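Local atomic coordinates of glycine betaine/carnitine/choline ABC transporter (Staphylococcus aureus subsp. aureus Mu50, PDB entry 3O66), a protein that probably serves as the substrate-binding part of an ABC importer, capturing compatible solutes such as glycine betaine, carnitine or choline for uptake. Residues V11-S17 against P42-L48; I84-A90 against Q215-P219; L136-K141 against F168-T172; I178-D183 against G195-R201. The contacts are given in a common frame with arbitrary orientation. Residue numbers count along the deposited sequence, not the author numbering.

Contact 1 (V11-S17 against P42-L48)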
loop_
_atom_site.group_PDB
_atom_site.type_symbol
_atom_site.label_atom_id
_atom_site.label_comp_id
_atom_site.label_asym_id
_atom_site.label_seq_id
_atom_site.Cartn_x
_atom_site.Cartn_y
_atom_site.Cartn_z
ATOM N N VAL A 11 15.526 -1.503 18.270
ATOM C CA VAL A 11 14.783 -1.231 17.045
ATOM C C VAL A 11 13.288 -1.444 17.328
ATOM O O VAL A 11 12.858 -2.485 17.838
ATOM C CB VAL A 11 15.250 -2.139 15.872
ATOM C CG1 VAL A 11 14.384 -1.925 14.657
ATOM C CG2 VAL A 11 16.698 -1.852 15.507
ATOM N N LYS A 12 12.505 -0.435 17.001
ATOM C CA LYS A 12 11.076 -0.532 17.130
ATOM C C LYS A 12 10.434 -0.085 15.813
ATOM O O LYS A 12 10.767 0.977 15.275
ATOM C CB LYS A 12 10.596 0.323 18.298
ATOM C CG LYS A 12 11.038 -0.197 19.674
ATOM C CD LYS A 12 10.865 0.904 20.716
ATOM C CE LYS A 12 11.308 0.460 22.101
ATOM N NZ LYS A 12 10.182 -0.253 22.779
ATOM N N ILE A 13 9.524 -0.918 15.320
ATOM C CA ILE A 13 8.919 -0.780 14.013
ATOM C C ILE A 13 7.430 -0.455 14.175
ATOM O O ILE A 13 6.644 -1.262 14.742
ATOM C CB ILE A 13 9.039 -2.104 13.196
ATOM C CG1 ILE A 13 10.500 -2.585 13.156
ATOM C CG2 ILE A 13 8.388 -1.940 11.806
ATOM C CD1 ILE A 13 10.719 -4.001 12.573
ATOM N N THR A 14 7.015 0.682 13.637
ATOM C CA THR A 14 5.614 1.030 13.738
ATOM C C THR A 14 4.794 0.195 12.756
ATOM O O THR A 14 5.233 -0.062 11.596
ATOM C CB THR A 14 5.340 2.492 13.413
ATOM O OG1 THR A 14 5.606 2.705 12.017
ATOM C CG2 THR A 14 6.176 3.401 14.255
ATOM N N ALA A 15 3.619 -0.227 13.217
ATOM C CA ALA A 15 2.692 -0.942 12.355
ATOM C C ALA A 15 1.280 -0.441 12.560
ATOM O O ALA A 15 0.880 -0.114 13.710
ATOM C CB ALA A 15 2.771 -2.413 12.619
ATOM N N LEU A 16 0.529 -0.371 11.453
ATOM C CA LEU A 16 -0.877 -0.007 11.464
ATOM C C LEU A 16 -1.644 -1.257 11.893
ATOM O O LEU A 16 -1.063 -2.345 11.972
ATOM C CB LEU A 16 -1.350 0.438 10.046
ATOM C CG LEU A 16 -0.626 1.628 9.397
ATOM C CD1 LEU A 16 -1.096 1.806 7.956
ATOM C CD2 LEU A 16 -0.821 2.930 10.214
ATOM N N SER A 17 -2.940 -1.120 12.155
ATOM C CA SER A 17 -3.793 -2.297 12.403
ATOM C C SER A 17 -4.138 -3.144 11.165
ATOM O O SER A 17 -4.835 -4.171 11.285
ATOM C CB SER A 17 -5.075 -1.915 13.195
ATOM O OG SER A 17 -5.703 -0.781 12.607
ATOM N N PRO A 42 14.109 -6.767 16.837
ATOM C CA PRO A 42 13.202 -5.615 16.846
ATOM C C PRO A 42 11.842 -5.968 17.455
ATOM O O PRO A 42 11.446 -7.146 17.453
ATOM C CB PRO A 42 13.027 -5.312 15.355
ATOM C CG PRO A 42 14.252 -5.914 14.707
ATOM C CD PRO A 42 14.427 -7.194 15.462
ATOM N N THR A 43 11.137 -4.968 17.976
ATOM C CA THR A 43 9.753 -5.166 18.404
ATOM C C THR A 43 8.850 -4.206 17.646
ATOM O O THR A 43 9.327 -3.247 17.064
ATOM C CB THR A 43 9.578 -5.000 19.934
ATOM O OG1 THR A 43 9.875 -3.651 20.295
ATOM C CG2 THR A 43 10.528 -5.955 20.675
ATOM N N LEU A 44 7.549 -4.468 17.656
ATOM C CA LEU A 44 6.628 -3.641 16.917
ATOM C C LEU A 44 5.906 -2.684 17.845
ATOM O O LEU A 44 5.628 -3.020 18.996
ATOM C CB LEU A 44 5.590 -4.489 16.167
ATOM C CG LEU A 44 5.875 -5.027 14.765
ATOM C CD1 LEU A 44 7.232 -5.736 14.624
ATOM C CD2 LEU A 44 4.721 -5.941 14.335
ATOM N N VAL A 45 5.645 -1.490 17.326
ATOM C CA VAL A 45 4.702 -0.549 17.937
ATOM C C VAL A 45 3.460 -0.682 17.070
ATOM O O VAL A 45 3.320 -0.036 16.023
ATOM C CB VAL A 45 5.256 0.885 17.978
ATOM C CG1 VAL A 45 4.229 1.843 18.581
ATOM C CG2 VAL A 45 6.567 0.935 18.809
ATOM N N ASN A 46 2.581 -1.569 17.511
ATOM C CA ASN A 46 1.545 -2.144 16.672
ATOM C C ASN A 46 0.212 -1.428 16.848
ATOM O O ASN A 46 0.050 -0.618 17.767
ATOM C CB ASN A 46 1.395 -3.640 17.008
ATOM C CG ASN A 46 1.103 -4.492 15.778
ATOM O OD1 ASN A 46 0.619 -3.982 14.749
ATOM N ND2 ASN A 46 1.348 -5.804 15.891
ATOM N N ASN A 47 -0.713 -1.727 15.932
ATOM C CA ASN A 47 -2.094 -1.227 15.931
ATOM C C ASN A 47 -2.267 0.284 15.902
ATOM O O ASN A 47 -3.195 0.824 16.521
ATOM C CB ASN A 47 -2.886 -1.830 17.096
ATOM C CG ASN A 47 -2.917 -3.344 17.048
ATOM O OD1 ASN A 47 -2.577 -4.003 18.025
ATOM N ND2 ASN A 47 -3.312 -3.904 15.902
ATOM N N LEU A 48 -1.388 0.978 15.187
ATOM C CA LEU A 48 -1.480 2.436 15.121
ATOM C C LEU A 48 -2.561 2.825 14.126
ATOM O O LEU A 48 -2.799 2.093 13.145
ATOM C CB LEU A 48 -0.139 3.056 14.735
ATOM C CG LEU A 48 1.058 2.716 15.639
ATOM C CD1 LEU A 48 2.270 3.545 15.258
ATOM C CD2 LEU A 48 0.668 2.953 17.110
HETATM O O HOH W 1 12.976 -3.024 20.670
HETATM O O HOH W 2 -4.723 1.455 11.309
#

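Contact 2 (I84-A90 against Q215-P219)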
loop_
_atom_site.group_PDB
_atom_site.type_symbol
_atom_site.label_atom_id
_atom_site.label_comp_id
_atom_site.label_asym_id
_atom_site.label_seq_id
_atom_site.Cartn_x
_atom_site.Cartn_y
_atom_site.Cartn_z
ATOM N N ILE A 84 2.174 15.133 -6.375
ATOM C CA ILE A 84 2.825 15.003 -7.688
ATOM C C ILE A 84 2.232 13.762 -8.377
ATOM O O ILE A 84 2.197 12.700 -7.774
ATOM C CB ILE A 84 4.379 14.878 -7.546
ATOM C CG1 ILE A 84 4.980 16.215 -7.052
ATOM C CG2 ILE A 84 5.013 14.438 -8.884
ATOM C CD1 ILE A 84 6.469 16.176 -6.696
ATOM N N LYS A 85 1.761 13.887 -9.622
ATOM C CA LYS A 85 1.151 12.715 -10.302
ATOM C C LYS A 85 2.147 11.698 -10.854
ATOM O O LYS A 85 1.862 10.501 -10.816
ATOM C CB LYS A 85 0.165 13.121 -11.422
ATOM C CG LYS A 85 -1.035 13.983 -10.974
ATOM C CD LYS A 85 -1.823 13.286 -9.845
ATOM C CE LYS A 85 -3.174 13.944 -9.577
ATOM N NZ LYS A 85 -4.046 13.918 -10.784
ATOM N N ASP A 86 3.276 12.167 -11.403
ATOM C CA ASP A 86 4.273 11.275 -12.006
ATOM C C ASP A 86 4.906 10.359 -10.945
ATOM O O ASP A 86 5.380 10.850 -9.921
ATOM C CB ASP A 86 5.390 12.095 -12.681
ATOM C CG ASP A 86 6.477 11.207 -13.283
ATOM O OD1 ASP A 86 6.170 10.479 -14.253
ATOM O OD2 ASP A 86 7.632 11.228 -12.798
ATOM N N PRO A 87 4.972 9.039 -11.207
ATOM C CA PRO A 87 5.523 8.143 -10.172
ATOM C C PRO A 87 6.977 8.458 -9.744
ATOM O O PRO A 87 7.243 8.649 -8.530
ATOM C CB PRO A 87 5.378 6.752 -10.801
ATOM C CG PRO A 87 4.192 6.886 -11.714
ATOM C CD PRO A 87 4.273 8.281 -12.272
ATOM N N LYS A 88 7.890 8.536 -10.715
ATOM C CA LYS A 88 9.284 8.838 -10.414
ATOM C C LYS A 88 9.501 10.164 -9.677
ATOM O O LYS A 88 10.237 10.203 -8.700
ATOM C CB LYS A 88 10.169 8.761 -11.650
ATOM C CG LYS A 88 10.410 7.335 -12.187
ATOM C CD LYS A 88 11.518 7.311 -13.282
ATOM C CE LYS A 88 11.183 8.182 -14.507
ATOM N NZ LYS A 88 9.891 7.824 -15.198
ATOM N N LYS A 89 8.875 11.242 -10.138
ATOM C CA LYS A 89 9.082 12.570 -9.518
ATOM C C LYS A 89 8.414 12.663 -8.131
ATOM O O LYS A 89 8.912 13.373 -7.252
ATOM C CB LYS A 89 8.563 13.678 -10.429
ATOM C CG LYS A 89 9.428 13.935 -11.667
ATOM C CD LYS A 89 8.880 15.158 -12.408
ATOM C CE LYS A 89 8.830 14.956 -13.903
ATOM N NZ LYS A 89 9.807 15.812 -14.635
ATOM N N ALA A 90 7.297 11.953 -7.947
ATOM C CA ALA A 90 6.659 11.881 -6.632
ATOM C C ALA A 90 7.576 11.186 -5.637
ATOM O O ALA A 90 7.660 11.600 -4.474
ATOM C CB ALA A 90 5.294 11.133 -6.698
ATOM N N GLN A 215 -3.819 9.060 -14.633
ATOM C CA GLN A 215 -3.217 9.424 -13.337
ATOM C C GLN A 215 -4.087 10.406 -12.548
ATOM O O GLN A 215 -3.592 11.444 -12.051
ATOM C CB GLN A 215 -1.786 9.984 -13.490
ATOM C CG GLN A 215 -0.831 9.052 -14.206
ATOM C CD GLN A 215 0.555 9.658 -14.453
ATOM O OE1 GLN A 215 0.720 10.886 -14.612
ATOM N NE2 GLN A 215 1.557 8.790 -14.502
ATOM N N PHE A 216 -5.376 10.102 -12.469
ATOM C CA PHE A 216 -6.291 10.863 -11.647
ATOM C C PHE A 216 -5.860 10.759 -10.192
ATOM O O PHE A 216 -5.960 11.734 -9.463
ATOM C CB PHE A 216 -7.723 10.348 -11.808
ATOM C CG PHE A 216 -8.701 10.997 -10.873
ATOM C CD1 PHE A 216 -9.109 12.312 -11.072
ATOM C CD2 PHE A 216 -9.192 10.300 -9.780
ATOM C CE1 PHE A 216 -10.006 12.936 -10.184
ATOM C CE2 PHE A 216 -10.087 10.899 -8.898
ATOM C CZ PHE A 216 -10.499 12.229 -9.100
ATOM N N PHE A 217 -5.391 9.573 -9.780
ATOM C CA PHE A 217 -4.852 9.404 -8.441
ATOM C C PHE A 217 -3.348 9.577 -8.399
ATOM O O PHE A 217 -2.636 9.186 -9.347
ATOM C CB PHE A 217 -5.182 8.031 -7.866
ATOM C CG PHE A 217 -6.663 7.726 -7.789
ATOM C CD1 PHE A 217 -7.481 8.390 -6.869
ATOM C CD2 PHE A 217 -7.223 6.724 -8.592
ATOM C CE1 PHE A 217 -8.861 8.077 -6.777
ATOM C CE2 PHE A 217 -8.600 6.424 -8.522
ATOM C CZ PHE A 217 -9.406 7.100 -7.605
ATOM N N PRO A 218 -2.839 10.144 -7.293
ATOM C CA PRO A 218 -1.394 10.261 -7.223
ATOM C C PRO A 218 -0.832 8.897 -6.811
ATOM O O PRO A 218 -1.607 8.020 -6.425
ATOM C CB PRO A 218 -1.180 11.332 -6.141
ATOM C CG PRO A 218 -2.406 11.200 -5.254
ATOM C CD PRO A 218 -3.524 10.824 -6.174
ATOM N N PRO A 219 0.494 8.709 -6.917
ATOM C CA PRO A 219 1.085 7.418 -6.520
ATOM C C PRO A 219 1.004 7.185 -5.025
ATOM O O PRO A 219 1.071 8.133 -4.227
ATOM C CB PRO A 219 2.565 7.541 -6.904
ATOM C CG PRO A 219 2.698 8.826 -7.639
ATOM C CD PRO A 219 1.477 9.651 -7.479
HETATM O O HOH W 3 -0.337 8.667 -10.391
HETATM O O HOH W 4 3.901 10.129 -15.494
#

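Contact 3 (L136-K141 against F168-T172)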
loop_
_atom_site.group_PDB
_atom_site.type_symbol
_atom_site.label_atom_id
_atom_site.label_comp_id
_atom_site.label_asym_id
_atom_site.label_seq_id
_atom_site.Cartn_x
_atom_site.Cartn_y
_atom_site.Cartn_z
ATOM N N LEU A 136 -13.633 1.823 -19.704
ATOM C CA LEU A 136 -15.014 1.873 -19.223
ATOM C C LEU A 136 -15.908 2.870 -19.976
ATOM O O LEU A 136 -17.140 2.740 -19.924
ATOM C CB LEU A 136 -15.048 2.228 -17.736
ATOM C CG LEU A 136 -14.420 1.231 -16.769
ATOM C CD1 LEU A 136 -14.262 1.864 -15.388
ATOM C CD2 LEU A 136 -15.252 -0.043 -16.684
ATOM N N ALA A 137 -15.304 3.854 -20.652
ATOM C CA ALA A 137 -16.050 4.995 -21.216
ATOM C C ALA A 137 -17.317 4.611 -21.986
ATOM O O ALA A 137 -18.377 5.190 -21.739
ATOM C CB ALA A 137 -15.166 5.873 -22.077
ATOM N N LYS A 138 -17.209 3.652 -22.912
ATOM C CA LYS A 138 -18.351 3.306 -23.803
ATOM C C LYS A 138 -19.510 2.665 -23.040
ATOM O O LYS A 138 -20.652 2.657 -23.514
ATOM C CB LYS A 138 -17.942 2.293 -24.871
ATOM C CG LYS A 138 -17.222 2.812 -26.084
ATOM C CD LYS A 138 -16.990 1.628 -27.042
ATOM C CE LYS A 138 -15.877 1.905 -28.025
ATOM N NZ LYS A 138 -16.372 2.797 -29.089
ATOM N N HIS A 139 -19.200 2.104 -21.878
ATOM C CA HIS A 139 -20.083 1.143 -21.222
ATOM C C HIS A 139 -20.630 1.634 -19.903
ATOM O O HIS A 139 -21.561 1.028 -19.348
ATOM C CB HIS A 139 -19.320 -0.161 -20.966
ATOM C CG HIS A 139 -18.626 -0.689 -22.183
ATOM N ND1 HIS A 139 -19.311 -1.094 -23.307
ATOM C CD2 HIS A 139 -17.310 -0.857 -22.460
ATOM C CE1 HIS A 139 -18.448 -1.495 -24.226
ATOM N NE2 HIS A 139 -17.227 -1.357 -23.740
ATOM N N SER A 140 -20.023 2.703 -19.386
ATOM C CA SER A 140 -20.243 3.104 -17.989
ATOM C C SER A 140 -21.713 3.463 -17.698
ATOM O O SER A 140 -22.210 3.211 -16.599
ATOM C CB SER A 140 -19.257 4.220 -17.596
ATOM O OG SER A 140 -19.505 5.411 -18.337
ATOM N N LYS A 141 -22.416 3.966 -18.715
ATOM C CA LYS A 141 -23.817 4.381 -18.601
ATOM C C LYS A 141 -24.730 3.232 -18.207
ATOM O O LYS A 141 -25.794 3.450 -17.650
ATOM C CB LYS A 141 -24.320 5.006 -19.904
ATOM C CG LYS A 141 -24.237 4.061 -21.104
ATOM C CD LYS A 141 -24.599 4.750 -22.407
ATOM C CE LYS A 141 -24.029 3.963 -23.593
ATOM N NZ LYS A 141 -24.547 4.518 -24.891
ATOM N N PHE A 168 -16.677 10.523 -18.366
ATOM C CA PHE A 168 -17.851 9.647 -18.373
ATOM C C PHE A 168 -18.435 9.450 -16.965
ATOM O O PHE A 168 -17.811 9.822 -15.964
ATOM C CB PHE A 168 -17.546 8.305 -19.060
ATOM C CG PHE A 168 -16.464 7.492 -18.390
ATOM C CD1 PHE A 168 -16.763 6.673 -17.297
ATOM C CD2 PHE A 168 -15.158 7.516 -18.872
ATOM C CE1 PHE A 168 -15.770 5.914 -16.680
ATOM C CE2 PHE A 168 -14.146 6.739 -18.261
ATOM C CZ PHE A 168 -14.449 5.958 -17.160
ATOM N N ASP A 169 -19.648 8.906 -16.897
ATOM C CA ASP A 169 -20.236 8.617 -15.601
ATOM C C ASP A 169 -20.997 7.300 -15.587
ATOM O O ASP A 169 -21.146 6.639 -16.618
ATOM C CB ASP A 169 -21.021 9.822 -15.027
ATOM C CG ASP A 169 -22.439 9.948 -15.555
ATOM O OD1 ASP A 169 -22.764 9.404 -16.630
ATOM O OD2 ASP A 169 -23.246 10.634 -14.867
ATOM N N PHE A 170 -21.425 6.899 -14.409
ATOM C CA PHE A 170 -21.989 5.590 -14.257
ATOM C C PHE A 170 -23.498 5.612 -14.220
ATOM O O PHE A 170 -24.107 6.596 -13.795
ATOM C CB PHE A 170 -21.390 4.920 -13.029
ATOM C CG PHE A 170 -19.986 4.447 -13.246
ATOM C CD1 PHE A 170 -19.743 3.159 -13.735
ATOM C CD2 PHE A 170 -18.911 5.294 -13.013
ATOM C CE1 PHE A 170 -18.450 2.724 -13.955
ATOM C CE2 PHE A 170 -17.617 4.865 -13.235
ATOM C CZ PHE A 170 -17.384 3.587 -13.699
ATOM N N GLY A 171 -24.107 4.515 -14.667
ATOM C CA GLY A 171 -25.568 4.410 -14.710
ATOM C C GLY A 171 -26.162 4.470 -13.319
ATOM O O GLY A 171 -27.192 5.108 -13.110
ATOM N N THR A 172 -25.497 3.788 -12.389
ATOM C CA THR A 172 -25.846 3.770 -10.971
ATOM C C THR A 172 -24.564 3.959 -10.163
ATOM O O THR A 172 -23.525 3.402 -10.513
ATOM C CB THR A 172 -26.479 2.410 -10.582
ATOM O OG1 THR A 172 -27.590 2.156 -11.455
ATOM C CG2 THR A 172 -26.962 2.398 -9.087
#

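Contact 4 (I178-D183 against G195-R201). With ACT (acetate ion), chain D.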
loop_
_atom_site.group_PDB
_atom_site.type_symbol
_atom_site.label_atom_id
_atom_site.label_comp_id
_atom_site.label_asym_id
_atom_site.label_seq_id
_atom_site.Cartn_x
_atom_site.Cartn_y
_atom_site.Cartn_z
ATOM N N ILE A 178 -16.052 0.753 2.084
ATOM C CA ILE A 178 -15.032 0.290 1.153
ATOM C C ILE A 178 -14.748 -1.210 1.368
ATOM O O ILE A 178 -14.575 -1.968 0.405
ATOM C CB ILE A 178 -13.746 1.193 1.272
ATOM C CG1 ILE A 178 -12.663 0.786 0.283
ATOM C CG2 ILE A 178 -13.177 1.119 2.665
ATOM C CD1 ILE A 178 -13.101 0.683 -1.064
ATOM N N GLY A 179 -14.753 -1.632 2.623
ATOM C CA GLY A 179 -14.517 -3.036 3.002
ATOM C C GLY A 179 -15.458 -4.034 2.334
ATOM O O GLY A 179 -15.096 -5.197 2.150
ATOM N N LEU A 180 -16.645 -3.564 1.960
ATOM C CA LEU A 180 -17.693 -4.393 1.365
ATOM C C LEU A 180 -17.788 -4.402 -0.181
ATOM O O LEU A 180 -18.575 -5.186 -0.733
ATOM C CB LEU A 180 -19.054 -4.034 1.965
ATOM C CG LEU A 180 -19.204 -4.227 3.479
ATOM C CD1 LEU A 180 -20.682 -4.064 3.897
ATOM C CD2 LEU A 180 -18.675 -5.593 3.884
ATOM N N VAL A 181 -16.992 -3.577 -0.875
ATOM C CA VAL A 181 -17.067 -3.482 -2.343
ATOM C C VAL A 181 -16.583 -4.750 -3.055
ATOM O O VAL A 181 -17.096 -5.075 -4.136
ATOM C CB VAL A 181 -16.356 -2.191 -2.934
ATOM C CG1 VAL A 181 -16.910 -0.933 -2.281
ATOM C CG2 VAL A 181 -14.818 -2.277 -2.845
ATOM N N TYR A 182 -15.642 -5.486 -2.438
ATOM C CA TYR A 182 -15.069 -6.700 -3.056
ATOM C C TYR A 182 -16.106 -7.797 -3.167
ATOM O O TYR A 182 -16.272 -8.377 -4.247
ATOM C CB TYR A 182 -13.811 -7.195 -2.329
ATOM C CG TYR A 182 -12.913 -6.036 -2.008
ATOM C CD1 TYR A 182 -12.104 -5.451 -3.004
ATOM C CD2 TYR A 182 -12.932 -5.473 -0.725
ATOM C CE1 TYR A 182 -11.308 -4.352 -2.719
ATOM C CE2 TYR A 182 -12.133 -4.379 -0.419
ATOM C CZ TYR A 182 -11.334 -3.817 -1.402
ATOM O OH TYR A 182 -10.589 -2.712 -1.022
ATOM N N ASP A 183 -16.820 -8.054 -2.080
ATOM C CA ASP A 183 -17.884 -9.053 -2.103
ATOM C C ASP A 183 -19.090 -8.602 -2.941
ATOM O O ASP A 183 -19.721 -9.420 -3.611
ATOM C CB ASP A 183 -18.289 -9.417 -0.679
ATOM C CG ASP A 183 -17.199 -10.168 0.054
ATOM O OD1 ASP A 183 -16.648 -11.131 -0.510
ATOM O OD2 ASP A 183 -16.872 -9.795 1.192
ATOM N N GLY A 195 -11.854 0.260 -5.181
ATOM C CA GLY A 195 -11.384 -0.529 -3.998
ATOM C C GLY A 195 -9.950 -0.153 -3.718
ATOM O O GLY A 195 -9.425 0.735 -4.367
ATOM N N TYR A 196 -9.312 -0.782 -2.737
ATOM C CA TYR A 196 -7.879 -0.607 -2.551
ATOM C C TYR A 196 -7.134 -1.663 -3.364
ATOM O O TYR A 196 -7.533 -2.842 -3.380
ATOM C CB TYR A 196 -7.528 -0.785 -1.080
ATOM C CG TYR A 196 -7.766 0.435 -0.239
ATOM C CD1 TYR A 196 -6.961 1.580 -0.395
ATOM C CD2 TYR A 196 -8.770 0.457 0.725
ATOM C CE1 TYR A 196 -7.162 2.717 0.395
ATOM C CE2 TYR A 196 -8.971 1.580 1.524
ATOM C CZ TYR A 196 -8.181 2.702 1.347
ATOM O OH TYR A 196 -8.393 3.803 2.140
ATOM N N SER A 197 -6.049 -1.256 -4.002
ATOM C CA SER A 197 -5.375 -2.101 -5.008
ATOM C C SER A 197 -4.603 -3.296 -4.451
ATOM O O SER A 197 -4.122 -4.119 -5.235
ATOM C CB SER A 197 -4.435 -1.232 -5.841
ATOM O OG SER A 197 -3.436 -0.698 -4.981
ATOM N N THR A 198 -4.460 -3.415 -3.123
ATOM C CA THR A 198 -3.761 -4.586 -2.578
ATOM C C THR A 198 -4.651 -5.507 -1.744
ATOM O O THR A 198 -4.151 -6.442 -1.088
ATOM C CB THR A 198 -2.533 -4.221 -1.706
ATOM O OG1 THR A 198 -2.959 -3.391 -0.618
ATOM C CG2 THR A 198 -1.434 -3.560 -2.511
ATOM N N ASP A 199 -5.964 -5.245 -1.740
ATOM C CA ASP A 199 -6.857 -6.050 -0.904
ATOM C C ASP A 199 -6.748 -7.532 -1.266
ATOM O O ASP A 199 -6.772 -7.898 -2.446
ATOM C CB ASP A 199 -8.325 -5.548 -0.969
ATOM C CG ASP A 199 -9.170 -6.165 0.104
ATOM O OD1 ASP A 199 -9.335 -5.529 1.173
ATOM O OD2 ASP A 199 -9.625 -7.327 -0.089
ATOM N N GLY A 200 -6.592 -8.386 -0.263
ATOM C CA GLY A 200 -6.509 -9.826 -0.496
ATOM C C GLY A 200 -7.659 -10.428 -1.300
ATOM O O GLY A 200 -7.527 -11.483 -1.925
ATOM N N ARG A 201 -8.815 -9.795 -1.263
ATOM C CA ARG A 201 -9.947 -10.352 -1.992
ATOM C C ARG A 201 -9.754 -10.224 -3.493
ATOM O O ARG A 201 -10.401 -10.936 -4.279
ATOM C CB ARG A 201 -11.283 -9.782 -1.487
ATOM C CG ARG A 201 -11.649 -10.369 -0.109
ATOM C CD ARG A 201 -12.669 -9.521 0.623
ATOM N NE ARG A 201 -12.095 -8.236 1.058
ATOM C CZ ARG A 201 -12.547 -7.565 2.114
ATOM N NH1 ARG A 201 -12.001 -6.410 2.470
ATOM N NH2 ARG A 201 -13.568 -8.060 2.815
HETATM C C ACT D . -5.686 -3.257 1.291
HETATM O O ACT D . -5.220 -2.624 0.296
HETATM O OXT ACT D . -4.936 -4.112 1.855
HETATM C CH3 ACT D . -7.080 -2.992 1.792
HETATM O O HOH W 5 -9.968 -2.699 1.551
HETATM O O HOH W 6 -15.066 -10.968 2.774
#

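Contact 1 (V11-S17 against P42-L48)
Two parallel strands, 12-16 and 43-48, pair here at one side of a mixed five-stranded sheet, with 43-48 as an edge strand. A ladder of backbone bonds runs from Thr43 N to Val11 O (3.0 Å), Ile13 N to Thr43 O (2.9 Å), Val45 N to Ile13 O (2.8 Å) and Ala15 N to Val45 O (2.8 Å). Then a beta bulge at Asn46 and Asn47 shifts the register by one: Asn47 has positive phi, and Leu48 N, not Asn47 N, bonds Ala15 O (2.9 Å). Asn46 OD1 accepts from Asn47 N (2.9 Å) and also from Gln22 of helix 19-35. On one face Ile13 CD1 lies 3.8 Å from Pro42 CB; on the other Lys12 CB meets Val45 CG2 at 4.1 Å. Beyond Leu16 a water bridges Ser17 OG (2.8 Å) and Leu48 O (2.7 Å). Linked through helix 19-35, the strands form the first beta-alpha-beta unit of the chain, a building block of the alpha/beta lobes of periplasmic-binding-protein folds.

Contact 2 (I84-A90 against Q215-P219)
Gln215 lies in the loop from strand 208-209 to strand 222-227, which passes from one sheet of this two-lobed binding-protein fold to the other and packs against the N-terminal end of helix 87-102. Its carbonyl O accepts a hydrogen bond from Lys85 NZ (2.8 Å), while its NE2 donates to a water (2.9 Å) that in turn donates to Asp86 OD1 (2.6 Å). Asp86 is the N-cap of the helix, its OD2 accepting from Lys89 N at 2.9 Å. Next, Phe216 O gives Lys85 NZ a second acceptor at 3.2 Å; its ring packs on Phe162 and Tyr166. The Phe217 ring packs on strand 116-120, and a water joins Phe217 O (2.6 Å) to Lys85 O (2.9 Å). The aliphatic part of Lys85 runs alongside Pro218, with CD 4.0 Å from Pro218 CA. Pro219 sits against the turn before the helix and its start: CD lies 3.1 Å from Ile84 O, and CG touches Ala90 CB at 3.6 Å.

Contact 3 (L136-K141 against F168-T172)
Ser140 holds the 168-171 turn through both its side chain and its backbone, joining two irregular connections. Its OG donates to Asp169 O (2.7 Å), and its carbonyl O accepts from Gly171 N (3.0 Å), with Phe170 CA making a CA-H...O contact to the same Ser140 O at 3.3 Å. The p rotamer of Ser140 brings the hydroxyl to Asp169 O, while its CB sits over the face of the Phe170 ring, a CH-pi contact 4.2 Å from the centroid.

Phe168 points toward the other segment. Ala137 CA lies over its ring face, 3.9 Å from the centroid, and Leu136 CB reaches Phe168 CZ at 3.8 Å. Leu136 CD1 also meets the edge of the Phe170 ring, at CZ, 3.9 Å away; both residues touch Val192 of the neighbouring strand 192-196. Gly171 passes so close to Lys141, with its CA 3.1 Å from Lys141 O, that a beta carbon would clash with that carbonyl. The two loops precede strands 144-148 and 172-176, which are parallel neighbours in the sheet, so the contact draws together the approaches to both at the outer end of this lobe. Polar bonds from one serine thus fix the backbones, while Phe168 and Phe170 pack against Leu136, and Phe170 carries the apolar contact on to the sheet.

Contact 4 (I178-D183 against G195-R201)
Ile178 begins the first segment with its side chain directed at the end of strand 192-196: CD1 touches Gly195 CA at 3.6 Å, and CG1 lies 3.9 Å from CD2 of the Tyr196 ring. Gly179 follows, its O over one face of the Arg201 guanidinium without hydrogen-bonding to it. Val181 adds a looser contact, CG2 to Gly195 CA at 4.0 Å.

Tyr182 is the centre of the contact. Its OH accepts from Tyr196 N (2.9 Å), and a beta carbon at Gly195 would collide with the ring at CE1. These segments belong to a strand-helix-strand passage of the second alpha/beta lobe, helix 181-186 coming between strands 172-176 and 192-196 in sequence. A type I turn, Tyr196 to Asp199, then leads to helix 200-204, where Asp199 is the N-cap, its OD2 accepting from Arg201 N at 2.9 Å. Asp199 CB packs on the Tyr182 ring face, 3.9 Å from the centroid, and Asp199 OD2 forms a salt bridge with Arg201 NE (2.9 Å). A water joins Tyr182 OH (2.6 Å) to Asp199 OD1 (2.9 Å). An acetate, probably from the crystallisation liquor, sits by the turn, its O 2.6 Å from Thr198 OG1. Asp183 comes last: OD1 is hydrogen-bonded to Tyr205 OH, while a water links its OD2 (2.7 Å) to Arg201 NH2 (3.3 Å).

How the contacts relate
The four contacts spread over both lobes without touching one another. Contact 1 comes first along the chain and lies in the sheet containing strands 12-16 and 43-48; contacts 3 and 4 adjoin the other sheet, at strands 144-148, 172-176 and 192-196, their centres about 21 Å apart. Contacts 1 and 3 are the most distant pair, about 42 Å between centres. Contact 2 spans the longest chain interval, and contacts 3 and 4 both fall within it: residues 84-90 precede the excursion into the second lobe, and 215-219 lie on the return. Contact 2 thus anchors a return connection to the first lobe and probably helps join the lobes, in line with the hinged architecture of substrate-binding proteins.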